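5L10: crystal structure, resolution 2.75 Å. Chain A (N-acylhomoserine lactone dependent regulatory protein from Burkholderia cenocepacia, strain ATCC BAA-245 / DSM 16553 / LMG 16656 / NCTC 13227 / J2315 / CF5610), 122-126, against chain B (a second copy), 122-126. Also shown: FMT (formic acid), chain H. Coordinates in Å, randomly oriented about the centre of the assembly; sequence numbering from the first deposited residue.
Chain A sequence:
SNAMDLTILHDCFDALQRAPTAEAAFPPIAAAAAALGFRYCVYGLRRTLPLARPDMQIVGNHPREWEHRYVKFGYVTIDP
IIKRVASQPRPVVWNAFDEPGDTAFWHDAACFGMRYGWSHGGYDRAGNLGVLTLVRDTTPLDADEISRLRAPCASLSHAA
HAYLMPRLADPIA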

# COMPACT_ATOMS: atom_id res chain seq x y z
N GLY A 122 5.29 1.09 -5.54
CA GLY A 122 3.87 1.31 -5.72
C GLY A 122 3.60 2.19 -6.93
O GLY A 122 4.40 3.05 -7.30
N TYR A 123 2.43 1.97 -7.54
CA TYR A 123 2.02 2.69 -8.73
C TYR A 123 0.82 3.59 -8.43
O TYR A 123 0.00 3.28 -7.57
CB TYR A 123 1.67 1.73 -9.88
CG TYR A 123 2.87 1.00 -10.42
CD1 TYR A 123 3.62 1.52 -11.46
CD2 TYR A 123 3.27 -0.22 -9.87
CE1 TYR A 123 4.74 0.86 -11.95
CE2 TYR A 123 4.38 -0.89 -10.35
CZ TYR A 123 5.11 -0.35 -11.39
OH TYR A 123 6.21 -1.02 -11.87
N ASP A 124 0.73 4.69 -9.16
CA ASP A 124 -0.37 5.63 -9.03
C ASP A 124 -1.20 5.64 -10.31
O ASP A 124 -0.88 4.96 -11.30
CB ASP A 124 0.15 7.03 -8.69
CG ASP A 124 0.97 7.65 -9.82
OD1 ASP A 124 1.32 6.94 -10.78
OD2 ASP A 124 1.29 8.86 -9.72
N ARG A 125 -2.28 6.43 -10.29
CA ARG A 125 -3.21 6.47 -11.42
C ARG A 125 -2.51 6.81 -12.73
O ARG A 125 -2.89 6.29 -13.78
CB ARG A 125 -4.32 7.48 -11.13
CG ARG A 125 -5.35 7.63 -12.24
CD ARG A 125 -6.54 8.45 -11.78
NE ARG A 125 -7.63 8.48 -12.75
CZ ARG A 125 -8.48 7.48 -12.96
NH1 ARG A 125 -8.37 6.34 -12.28
NH2 ARG A 125 -9.44 7.60 -13.87
N ALA A 126 -1.48 7.65 -12.68
CA ALA A 126 -0.81 8.09 -13.90
C ALA A 126 0.24 7.11 -14.39
O ALA A 126 0.79 7.31 -15.49
CB ALA A 126 -0.15 9.46 -13.67
N GLY B 122 -5.56 0.57 -5.10
CA GLY B 122 -4.18 0.58 -5.53
C GLY B 122 -4.06 0.10 -6.96
O GLY B 122 -4.91 -0.63 -7.47
N TYR B 123 -2.99 0.54 -7.62
CA TYR B 123 -2.72 0.20 -9.01
C TYR B 123 -1.53 -0.74 -9.11
O TYR B 123 -0.68 -0.81 -8.22
CB TYR B 123 -2.46 1.46 -9.84
CG TYR B 123 -3.64 2.40 -9.97
CD1 TYR B 123 -4.48 2.34 -11.07
CD2 TYR B 123 -3.91 3.35 -8.99
CE1 TYR B 123 -5.56 3.19 -11.20
CE2 TYR B 123 -4.99 4.21 -9.11
CZ TYR B 123 -5.81 4.13 -10.22
OH TYR B 123 -6.88 4.98 -10.35
N ASP B 124 -1.47 -1.46 -10.23
CA ASP B 124 -0.32 -2.29 -10.57
C ASP B 124 0.37 -1.73 -11.81
O ASP B 124 -0.05 -0.71 -12.38
CB ASP B 124 -0.74 -3.75 -10.77
CG ASP B 124 -1.78 -3.93 -11.87
OD1 ASP B 124 -1.88 -3.08 -12.78
OD2 ASP B 124 -2.50 -4.95 -11.82
N ARG B 125 1.43 -2.42 -12.24
CA ARG B 125 2.21 -1.96 -13.38
C ARG B 125 1.34 -1.83 -14.63
O ARG B 125 1.49 -0.88 -15.41
CB ARG B 125 3.39 -2.90 -13.63
CG ARG B 125 4.38 -2.42 -14.68
CD ARG B 125 5.61 -3.31 -14.66
NE ARG B 125 6.63 -2.92 -15.64
CZ ARG B 125 7.55 -1.98 -15.44
NH1 ARG B 125 7.58 -1.30 -14.29
NH2 ARG B 125 8.43 -1.70 -16.39
N ALA B 126 0.42 -2.78 -14.83
CA ALA B 126 -0.43 -2.76 -16.01
C ALA B 126 -1.44 -1.62 -15.99
O ALA B 126 -1.99 -1.27 -17.04
CB ALA B 126 -1.17 -4.09 -16.15
C FMT H . -0.16 0.60 -4.87
O1 FMT H . -0.51 1.51 -5.62
O2 FMT H . 0.83 -0.10 -5.05

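The two stretches form a compact, nearly symmetric contact between copies of one protein, in which Tyr A123 and Tyr B123 each lie against the backbone of the other chain and accept a hydrogen bond from its arginine, Arg B125 and Arg A125 respectively. The contact buries 352 Å², summed over both sides, and most of that area belongs to Tyr A123 and Tyr B123. The backbones approach each other most closely at these tyrosines, whose CA atoms are 5.4 Å apart. Both CA-to-CB bonds point toward the opposing stretch, bringing Tyr A123 CB within 4.1 Å of Tyr B123 CB in an apolar contact at the centre.

From there the rings diverge, each extending along the loop of its partner. With chi1 in the m well and chi2 near -90°, the Tyr A123 ring offers a face to Arg B125, whose CA sits 3.8 Å from the ring centroid and only 9° off the ring normal. The reciprocal CH-pi contact places Arg A125 CA 3.8 Å from the Tyr B123 centroid, 17° off the normal. A polarised backbone CH thus meets the aromatic cloud in both halves.

The same arginines complete the clasp. Their side chains are extended, with chi1 to chi3 all t, and carry the guanidinium past the ring to the phenol oxygen. Arg B125 NH1 donates to Tyr A123 OH at 2.8 Å, and Arg A125 NH1 donates to Tyr B123 OH at 2.8 Å; each hydroxyl lies near the guanidinium plane, where the NH groups point. Asp A124 and Asp B124 direct their CA-to-CB bonds away from the interface.

Formic acid, probably from the crystallisation liquor, sits between the strands: its O1 accepts a weak hydrogen bond from Tyr B123 N (3.3 Å) and lies 2.7 Å from Tyr A123 O.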